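Local coordinates for molinate hydrolase (Gulosibacter molinativorax, PDB 4UB9), which hydrolyses the thiocarbamate herbicide molinate, probably through a zinc-dependent active site of the amidohydrolase type, at residues Arg360-Gly365 against Lys411-Met416; Gln323-Val328 against Pro426-Arg431; Arg80-Gln85 against Gly471-Phe476. All coordinates share one frame; numbering follows the deposited sequence.

How the contacts relate
Contacts 1 and 2 are neighbours in the amidohydrolase domain, their centres 16 Å apart, and they touch directly: Met-361 CE of contact 1 lies 3.7 Å from Ser-326 OG of contact 2. Loop 411-414 of contact 1 leads into helix 415-421, which helix 424-429 of contact 2 follows in the chain. Contact 3 stands apart, its centre 33 Å from that of contact 1 and 29 Å from that of contact 2, with nearest atoms about 16 Å away in both cases. It closes a chain loop that contains contact 2, which in turn encloses contact 1. None lies at the zinc ligands His-282 and His-302, although Glu-327 in contact 2 is hydrogen-bonded to His-302 N.

Contact 1. Residues Arg360-Gly365 against Lys411-Met416; sequences RMIKAG and KGMDPM
Lys-411 NZ is held by two acceptors, His-355 ND1 and the carbonyl oxygen of Thr-331, while the root of the same side chain meets Ile-362. The polar end therefore works elsewhere, and across the contact itself lysine offers carbon: Ile-362 CD1 lies 3.8 Å from Lys-411 CB, the two side chains crossing at about a right angle. Bends at the third and fourth torsions of Lys-411 let its ammonium turn off toward His-355 and Thr-331.

Ile-362 is the residue of segment 360-365 that reaches across, and its two branches divide the work. With CG2 anti to the backbone N (chi1 -77° for CG1), the short branch meets the main chain of the opposing turn: CG2 is 3.6 Å from Met-413 CA and 3.8 Å from Gly-412 C. Ile-362 CG2 also lies 4.0 Å from Met-413 CB, whereas the longer branch carries CD1 to the lysine. Met-408 of helix 400-410 touches both Ile-362 and Met-413, extending this apolar patch. No hydrogen bond joins the segments, and 169 Å² is buried in all, so the evidence points to van der Waals packing.

The turn that receives isoleucine is closely defined. Gly-412, at phi 108°, is the C-prime residue of a Schellman motif ending helix 400-410, with Met-413 N bonded back to Met-408 O. Two residues on, Asp-414 takes the N-cap of helix 415-421, its OD2 accepting a weak bond from Met-416 N at 3.2 Å. Gly-365 closes helix 353-363 with a second Schellman motif, its N bonded to Ile-362 O. The arrangement is one helix's C-terminal turn packed on the loop joining two consecutive helices, here a Schellman turn leading into an Asp N-cap, in the helical periphery of a TIM-barrel-type amidohydrolase.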
loop_
_atom_site.group_PDB
_atom_site.type_symbol
_atom_site.label_atom_id
_atom_site.label_comp_id
_atom_site.label_asym_id
_atom_site.label_seq_id
_atom_site.Cartn_x
_atom_site.Cartn_y
_atom_site.Cartn_z
ATOM N N ARG A 360 -21.848 -11.242 30.602
ATOM C CA ARG A 360 -21.529 -12.183 31.682
ATOM C C ARG A 360 -20.828 -11.498 32.846
ATOM O O ARG A 360 -21.052 -11.851 34.008
ATOM C CB ARG A 360 -20.709 -13.333 31.170
ATOM C CG ARG A 360 -21.513 -14.208 30.218
ATOM C CD ARG A 360 -20.640 -15.240 29.516
ATOM N NE ARG A 360 -19.829 -15.958 30.494
ATOM C CZ ARG A 360 -18.551 -16.274 30.379
ATOM N NH1 ARG A 360 -17.826 -15.948 29.313
ATOM N NH2 ARG A 360 -17.994 -16.905 31.371
ATOM N N MET A 361 -20.039 -10.476 32.563
ATOM C CA MET A 361 -19.399 -9.758 33.635
ATOM C C MET A 361 -20.427 -9.020 34.489
ATOM O O MET A 361 -20.313 -8.927 35.717
ATOM C CB MET A 361 -18.380 -8.782 33.091
ATOM C CG MET A 361 -17.259 -9.476 32.377
ATOM S SD MET A 361 -15.837 -9.877 33.412
ATOM C CE MET A 361 -15.122 -8.225 33.598
ATOM N N ILE A 362 -21.363 -8.396 33.813
ATOM C CA ILE A 362 -22.393 -7.620 34.468
ATOM C C ILE A 362 -23.210 -8.567 35.330
ATOM O O ILE A 362 -23.457 -8.292 36.488
ATOM C CB ILE A 362 -23.309 -6.938 33.431
ATOM C CG1 ILE A 362 -22.624 -5.715 32.830
ATOM C CG2 ILE A 362 -24.661 -6.511 34.048
ATOM C CD1 ILE A 362 -23.140 -5.333 31.450
ATOM N N LYS A 363 -23.623 -9.665 34.718
ATOM C CA LYS A 363 -24.457 -10.666 35.344
ATOM C C LYS A 363 -23.805 -11.283 36.559
ATOM O O LYS A 363 -24.435 -11.473 37.578
ATOM C CB LYS A 363 -24.823 -11.772 34.341
ATOM C CG LYS A 363 -25.690 -12.879 34.936
ATOM C CD LYS A 363 -26.930 -12.313 35.664
ATOM C CE LYS A 363 -27.263 -12.988 37.004
ATOM N NZ LYS A 363 -28.410 -13.929 36.889
ATOM N N ALA A 364 -22.518 -11.526 36.485
ATOM C CA ALA A 364 -21.803 -12.059 37.648
ATOM C C ALA A 364 -21.519 -11.006 38.715
ATOM O O ALA A 364 -21.012 -11.317 39.770
ATOM C CB ALA A 364 -20.509 -12.723 37.210
ATOM N N GLY A 365 -21.805 -9.749 38.418
ATOM C CA GLY A 365 -21.601 -8.650 39.373
ATOM C C GLY A 365 -20.146 -8.338 39.701
ATOM O O GLY A 365 -19.835 -7.948 40.807
ATOM N N LYS A 411 -27.423 -4.117 28.271
ATOM C CA LYS A 411 -26.922 -5.465 28.486
ATOM C C LYS A 411 -27.310 -6.031 29.836
ATOM O O LYS A 411 -26.803 -7.066 30.229
ATOM C CB LYS A 411 -25.399 -5.479 28.394
ATOM C CG LYS A 411 -24.878 -5.153 27.012
ATOM C CD LYS A 411 -23.365 -5.057 27.052
ATOM C CE LYS A 411 -22.844 -3.962 26.145
ATOM N NZ LYS A 411 -23.008 -4.328 24.737
ATOM N N GLY A 412 -28.138 -5.311 30.583
ATOM C CA GLY A 412 -28.664 -5.824 31.869
ATOM C C GLY A 412 -28.095 -5.167 33.107
ATOM O O GLY A 412 -28.430 -5.538 34.205
ATOM N N MET A 413 -27.250 -4.166 32.948
ATOM C CA MET A 413 -26.720 -3.545 34.122
ATOM C C MET A 413 -27.811 -2.732 34.778
ATOM O O MET A 413 -28.632 -2.112 34.132
ATOM C CB MET A 413 -25.528 -2.643 33.826
ATOM C CG MET A 413 -24.631 -2.399 35.045
ATOM S SD MET A 413 -23.196 -1.358 34.698
ATOM C CE MET A 413 -22.158 -1.703 36.106
ATOM N N ASP A 414 -27.791 -2.753 36.104
ATOM C CA ASP A 414 -28.663 -1.957 36.887
ATOM C C ASP A 414 -28.298 -0.473 36.731
ATOM O O ASP A 414 -27.150 -0.105 36.941
ATOM C CB ASP A 414 -28.553 -2.384 38.364
ATOM C CG ASP A 414 -29.419 -1.526 39.272
ATOM O OD1 ASP A 414 -30.667 -1.603 39.116
ATOM O OD2 ASP A 414 -28.891 -0.800 40.163
ATOM N N PRO A 415 -29.297 0.401 36.551
ATOM C CA PRO A 415 -28.993 1.820 36.444
ATOM C C PRO A 415 -28.173 2.402 37.565
ATOM O O PRO A 415 -27.319 3.260 37.324
ATOM C CB PRO A 415 -30.386 2.492 36.405
ATOM C CG PRO A 415 -31.249 1.475 35.755
ATOM C CD PRO A 415 -30.704 0.119 36.207
ATOM N N MET A 416 -28.465 2.019 38.797
ATOM C CA MET A 416 -27.688 2.568 39.918
ATOM C C MET A 416 -26.208 2.122 39.813
ATOM O O MET A 416 -25.293 2.879 40.110
ATOM C CB MET A 416 -28.258 2.136 41.273
ATOM C CG MET A 416 -27.519 2.763 42.456
ATOM S SD MET A 416 -27.773 4.544 42.457
ATOM C CE MET A 416 -26.880 5.173 43.845
#

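Contact 2. Residues Gln323-Val328 against Pro426-Arg431; sequences QLWSEV and PAKAYR
This is strand-to-helix packing within the amidohydrolase domain, where Trp-325, beside the short strand 326-328, lays its indole against Ala-429 and Lys-428 at the end of helix 424-429. The evidence for a CH-pi contact is direct: Ala-429 CB stands 4.0 Å from the centroid of the five-membered ring of Trp-325 and only 28° off the ring normal, over one face. The closest atom is Trp-325 CD1, 3.6 Å from both Ala-429 CB and Ala-429 CA, so the helix backbone shares in the contact.

The CB of Trp-325 points toward the helix; CG anti to the carbonyl carbon (chi1 -64°), together with chi2 of 107°, turns a ring face to Ala-429 CB. Its benzo end meets the stem of Lys-428, with CZ2 3.9 Å from Lys-428 CB, an approach that belongs neither to the face nor to the edge of the ring. The lysine then leads away, its ammonium making a cation-pi contact with Phe-433. Polar bonds between the segments are absent; 149 Å² is buried.

Trp-325 also touches Leu-299, Pro-367 and Val-369, and its backbone bonds to Met-300. Past the helix, Arg-431, with positive phi, is C-prime of the closing Schellman motif and salt-bridged to Asp-298. The contact thus places helix 424-429 against strand 326-328, which runs parallel to strand 368-370 and bonds on its other side to strand 299-301.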
loop_
_atom_site.group_PDB
_atom_site.type_symbol
_atom_site.label_atom_id
_atom_site.label_comp_id
_atom_site.label_asym_id
_atom_site.label_seq_id
_atom_site.Cartn_x
_atom_site.Cartn_y
_atom_site.Cartn_z
ATOM N N GLN A 323 -11.668 -9.173 44.017
ATOM C CA GLN A 323 -12.367 -7.858 43.979
ATOM C C GLN A 323 -11.558 -6.798 43.235
ATOM O O GLN A 323 -11.297 -5.741 43.738
ATOM C CB GLN A 323 -12.728 -7.376 45.398
ATOM C CG GLN A 323 -13.890 -8.162 45.998
ATOM C CD GLN A 323 -15.210 -7.874 45.264
ATOM O OE1 GLN A 323 -15.759 -8.734 44.555
ATOM N NE2 GLN A 323 -15.725 -6.658 45.436
ATOM N N LEU A 324 -11.120 -7.147 42.058
ATOM C CA LEU A 324 -10.374 -6.239 41.253
ATOM C C LEU A 324 -11.321 -5.479 40.322
ATOM O O LEU A 324 -12.307 -6.015 39.857
ATOM C CB LEU A 324 -9.300 -6.984 40.422
ATOM C CG LEU A 324 -8.208 -7.721 41.194
ATOM C CD1 LEU A 324 -7.338 -8.528 40.250
ATOM C CD2 LEU A 324 -7.334 -6.754 41.987
ATOM N N TRP A 325 -10.930 -4.247 39.998
ATOM C CA TRP A 325 -11.676 -3.413 39.086
ATOM C C TRP A 325 -11.347 -3.678 37.626
ATOM O O TRP A 325 -10.194 -3.590 37.195
ATOM C CB TRP A 325 -11.429 -1.962 39.393
ATOM C CG TRP A 325 -11.889 -1.543 40.700
ATOM C CD1 TRP A 325 -11.111 -1.266 41.764
ATOM C CD2 TRP A 325 -13.228 -1.284 41.100
ATOM N NE1 TRP A 325 -11.887 -0.847 42.819
ATOM C CE2 TRP A 325 -13.192 -0.865 42.441
ATOM C CE3 TRP A 325 -14.459 -1.371 40.466
ATOM C CZ2 TRP A 325 -14.332 -0.548 43.166
ATOM C CZ3 TRP A 325 -15.626 -1.054 41.194
ATOM C CH2 TRP A 325 -15.541 -0.650 42.526
ATOM N N SER A 326 -12.385 -3.950 36.859
ATOM C CA SER A 326 -12.297 -4.022 35.386
ATOM C C SER A 326 -12.948 -2.830 34.720
ATOM O O SER A 326 -14.119 -2.533 35.025
ATOM C CB SER A 326 -13.051 -5.248 34.915
ATOM O OG SER A 326 -12.456 -6.411 35.394
ATOM N N GLU A 327 -12.257 -2.123 33.825
ATOM C CA GLU A 327 -12.979 -1.234 32.931
ATOM C C GLU A 327 -13.289 -1.977 31.678
ATOM O O GLU A 327 -12.540 -2.837 31.249
ATOM C CB GLU A 327 -12.421 0.202 32.713
ATOM C CG GLU A 327 -11.447 0.461 31.622
ATOM C CD GLU A 327 -12.008 0.827 30.253
ATOM O OE1 GLU A 327 -12.085 2.022 29.893
ATOM O OE2 GLU A 327 -12.251 -0.114 29.501
ATOM N N VAL A 328 -14.436 -1.653 31.117
ATOM C CA VAL A 328 -14.909 -2.289 29.885
ATOM C C VAL A 328 -15.447 -1.216 28.991
ATOM O O VAL A 328 -15.755 -0.115 29.453
ATOM C CB VAL A 328 -15.992 -3.323 30.114
ATOM C CG1 VAL A 328 -15.492 -4.388 31.071
ATOM C CG2 VAL A 328 -17.224 -2.668 30.673
ATOM N N PRO A 426 -14.508 4.470 39.545
ATOM C CA PRO A 426 -13.212 4.903 39.055
ATOM C C PRO A 426 -12.397 5.511 40.170
ATOM O O PRO A 426 -11.219 5.253 40.277
ATOM C CB PRO A 426 -13.546 5.988 38.041
ATOM C CG PRO A 426 -14.987 5.870 37.777
ATOM C CD PRO A 426 -15.632 5.144 38.880
ATOM N N ALA A 427 -13.037 6.328 40.977
ATOM C CA ALA A 427 -12.346 7.006 42.044
ATOM C C ALA A 427 -11.679 5.997 42.970
ATOM O O ALA A 427 -10.570 6.221 43.452
ATOM C CB ALA A 427 -13.308 7.872 42.833
ATOM N N LYS A 428 -12.381 4.905 43.243
ATOM C CA LYS A 428 -11.827 3.861 44.104
ATOM C C LYS A 428 -10.648 3.153 43.444
ATOM O O LYS A 428 -9.586 3.034 44.027
ATOM C CB LYS A 428 -12.884 2.819 44.470
ATOM C CG LYS A 428 -14.008 3.328 45.367
ATOM C CD LYS A 428 -14.480 2.229 46.307
ATOM C CE LYS A 428 -15.632 2.660 47.189
ATOM N NZ LYS A 428 -16.855 2.474 46.403
ATOM N N ALA A 429 -10.845 2.737 42.203
ATOM C CA ALA A 429 -9.805 2.076 41.448
ATOM C C ALA A 429 -8.507 2.873 41.427
ATOM O O ALA A 429 -7.404 2.312 41.556
ATOM C CB ALA A 429 -10.238 1.800 40.025
ATOM N N TYR A 430 -8.653 4.172 41.258
ATOM C CA TYR A 430 -7.514 5.083 41.143
ATOM C C TYR A 430 -7.056 5.634 42.509
ATOM O O TYR A 430 -6.152 6.474 42.605
ATOM C CB TYR A 430 -7.839 6.210 40.182
ATOM C CG TYR A 430 -7.813 5.882 38.683
ATOM C CD1 TYR A 430 -6.613 5.805 37.989
ATOM C CD2 TYR A 430 -8.984 5.719 37.953
ATOM C CE1 TYR A 430 -6.579 5.522 36.635
ATOM C CE2 TYR A 430 -8.957 5.426 36.589
ATOM C CZ TYR A 430 -7.758 5.350 35.926
ATOM O OH TYR A 430 -7.720 5.102 34.588
ATOM N N ARG A 431 -7.707 5.153 43.562
ATOM C CA ARG A 431 -7.349 5.517 44.975
ATOM C C ARG A 431 -7.513 7.015 45.221
ATOM O O ARG A 431 -6.667 7.662 45.798
ATOM C CB ARG A 431 -5.955 4.966 45.342
ATOM C CG ARG A 431 -5.899 3.443 45.111
ATOM C CD ARG A 431 -4.852 2.675 45.903
ATOM N NE ARG A 431 -3.497 3.153 45.607
ATOM C CZ ARG A 431 -2.533 2.494 44.941
ATOM N NH1 ARG A 431 -2.707 1.255 44.468
ATOM N NH2 ARG A 431 -1.369 3.109 44.743
#

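Contact 3. Residues Arg80-Gln85 against Gly471-Phe476; sequences RQIDAQ and GREIDF
Glu-473 reaches across to Arg-80 and Ile-82 on an extended chain, CG anti to the backbone N (chi1 -175°), whereas bends at the second and third torsions of Arg-80 fold its guanidinium back to the carboxylate. The side chains of Arg-80 and Glu-473 cross at about a right angle. Arg-80 NH2 meets Glu-473 OE1 at 2.9 Å, a hydrogen-bonded salt bridge approached at the guanidinium edge. Its N-H...O angle of 138° is well short of straight. The acceptor oxygen is met on its anti side, and one N-H to one oxygen makes the bridge, the two planes standing 50° apart. The same nitrogen also lies 3.4 Å from Glu-473 CB.

The side chains of Ile-82 and Glu-473 reach toward each other from opposite directions. Ile-82 CD1 is 3.7 Å from both CD and OE1 of Glu-473, laying the methyl over one face of the carboxylate. The second oxygen, OE2, is hydrogen-bonded to His-466 ND1 on strand 464-469, which Ile-82 also touches.

The backbones stay well apart, the Ile-82 and Glu-473 CA atoms 9.1 Å from each other, and the contact is made by side chains. Strand 81-83 is an outer strand of the four-stranded sheet and pairs with strand 36-39; strand 472-473 pairs antiparallel with strand 464-469. Such meeting of N- and C-terminal strands is consistent with the small beta domain common in amidohydrolases.

The guanidinium would probably favour the ionised carboxylate, whereas the methyl over its face would by itself tend the other way. Because Arg-80 itself is exposed, solvent probably moderates the strength of the bridge.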
loop_
_atom_site.group_PDB
_atom_site.type_symbol
_atom_site.label_atom_id
_atom_site.label_comp_id
_atom_site.label_asym_id
_atom_site.label_seq_id
_atom_site.Cartn_x
_atom_site.Cartn_y
_atom_site.Cartn_z
ATOM N N ARG A 80 -24.545 31.779 47.623
ATOM C CA ARG A 80 -24.938 31.343 46.280
ATOM C C ARG A 80 -25.680 30.025 46.372
ATOM O O ARG A 80 -25.255 29.118 47.087
ATOM C CB ARG A 80 -23.719 31.210 45.354
ATOM C CG ARG A 80 -23.488 32.412 44.453
ATOM C CD ARG A 80 -24.525 32.456 43.333
ATOM N NE ARG A 80 -24.328 31.385 42.345
ATOM C CZ ARG A 80 -23.445 31.417 41.350
ATOM N NH1 ARG A 80 -22.648 32.471 41.194
ATOM N NH2 ARG A 80 -23.348 30.390 40.509
ATOM N N GLN A 81 -26.776 29.901 45.639
ATOM C CA GLN A 81 -27.603 28.699 45.742
ATOM C C GLN A 81 -28.096 28.195 44.441
ATOM O O GLN A 81 -28.344 28.952 43.515
ATOM C CB GLN A 81 -28.871 28.974 46.543
ATOM C CG GLN A 81 -28.650 29.544 47.911
ATOM C CD GLN A 81 -29.947 29.627 48.704
ATOM O OE1 GLN A 81 -30.946 28.979 48.370
ATOM N NE2 GLN A 81 -29.923 30.426 49.772
ATOM N N ILE A 82 -28.372 26.914 44.414
ATOM C CA ILE A 82 -29.024 26.337 43.265
ATOM C C ILE A 82 -30.282 25.684 43.764
ATOM O O ILE A 82 -30.264 24.879 44.701
ATOM C CB ILE A 82 -28.122 25.324 42.530
ATOM C CG1 ILE A 82 -27.000 26.073 41.798
ATOM C CG2 ILE A 82 -28.911 24.489 41.530
ATOM C CD1 ILE A 82 -25.843 25.180 41.354
ATOM N N ASP A 83 -31.360 25.969 43.067
ATOM C CA ASP A 83 -32.620 25.390 43.404
ATOM C C ASP A 83 -32.782 24.033 42.726
ATOM O O ASP A 83 -33.094 23.946 41.539
ATOM C CB ASP A 83 -33.762 26.324 43.001
ATOM C CG ASP A 83 -35.135 25.745 43.332
ATOM O OD1 ASP A 83 -35.234 24.845 44.204
ATOM O OD2 ASP A 83 -36.120 26.205 42.723
ATOM N N ALA A 84 -32.700 22.988 43.521
ATOM C CA ALA A 84 -32.811 21.638 43.019
ATOM C C ALA A 84 -34.198 20.999 43.139
ATOM O O ALA A 84 -34.350 19.821 42.905
ATOM C CB ALA A 84 -31.749 20.762 43.660
ATOM N N GLN A 85 -35.205 21.777 43.498
ATOM C CA GLN A 85 -36.529 21.226 43.715
ATOM C C GLN A 85 -36.978 20.531 42.456
ATOM O O GLN A 85 -36.904 21.087 41.384
ATOM C CB GLN A 85 -37.512 22.356 44.011
ATOM C CG GLN A 85 -38.245 22.274 45.342
ATOM C CD GLN A 85 -39.748 22.499 45.221
ATOM O OE1 GLN A 85 -40.216 23.347 44.466
ATOM N NE2 GLN A 85 -40.511 21.734 45.974
ATOM N N GLY A 471 -17.301 23.572 44.331
ATOM C CA GLY A 471 -18.259 24.594 44.775
ATOM C C GLY A 471 -18.458 25.798 43.870
ATOM O O GLY A 471 -19.109 26.775 44.244
ATOM N N ARG A 472 -17.892 25.717 42.678
ATOM C CA ARG A 472 -17.970 26.798 41.720
ATOM C C ARG A 472 -18.836 26.351 40.587
ATOM O O ARG A 472 -18.612 25.302 40.001
ATOM C CB ARG A 472 -16.583 27.094 41.224
ATOM C CG ARG A 472 -16.502 28.183 40.174
ATOM C CD ARG A 472 -15.044 28.399 39.828
ATOM N NE ARG A 472 -14.926 28.217 38.392
ATOM C CZ ARG A 472 -14.374 27.185 37.777
ATOM N NH1 ARG A 472 -13.797 26.201 38.435
ATOM N NH2 ARG A 472 -14.376 27.168 36.470
ATOM N N GLU A 473 -19.896 27.085 40.339
ATOM C CA GLU A 473 -20.807 26.709 39.275
ATOM C C GLU A 473 -20.166 27.068 37.955
ATOM O O GLU A 473 -19.554 28.096 37.797
ATOM C CB GLU A 473 -22.193 27.368 39.398
ATOM C CG GLU A 473 -23.188 26.857 38.335
ATOM C CD GLU A 473 -24.647 27.288 38.542
ATOM O OE1 GLU A 473 -24.920 28.164 39.422
ATOM O OE2 GLU A 473 -25.528 26.713 37.849
ATOM N N ILE A 474 -20.419 26.224 36.986
ATOM C CA ILE A 474 -19.819 26.341 35.683
ATOM C C ILE A 474 -20.854 26.758 34.657
ATOM O O ILE A 474 -21.912 26.135 34.551
ATOM C CB ILE A 474 -19.241 24.959 35.233
ATOM C CG1 ILE A 474 -18.288 24.379 36.283
ATOM C CG2 ILE A 474 -18.543 25.068 33.884
ATOM C CD1 ILE A 474 -17.106 25.259 36.639
ATOM N N ASP A 475 -20.504 27.732 33.830
ATOM C CA ASP A 475 -21.318 28.024 32.605
ATOM C C ASP A 475 -21.040 26.966 31.522
ATOM O O ASP A 475 -20.333 27.206 30.537
ATOM C CB ASP A 475 -21.087 29.442 32.063
ATOM C CG ASP A 475 -21.904 29.726 30.833
ATOM O OD1 ASP A 475 -22.845 28.937 30.505
ATOM O OD2 ASP A 475 -21.571 30.719 30.149
ATOM N N PHE A 476 -21.611 25.787 31.718
ATOM C CA PHE A 476 -21.148 24.622 30.965
ATOM C C PHE A 476 -21.505 24.713 29.494
ATOM O O PHE A 476 -20.728 24.279 28.645
ATOM C CB PHE A 476 -21.538 23.279 31.606
ATOM C CG PHE A 476 -22.991 23.015 31.678
ATOM C CD1 PHE A 476 -23.740 23.536 32.718
ATOM C CD2 PHE A 476 -23.598 22.182 30.763
ATOM C CE1 PHE A 476 -25.096 23.280 32.799
ATOM C CE2 PHE A 476 -24.946 21.911 30.841
ATOM C CZ PHE A 476 -25.700 22.460 31.858
#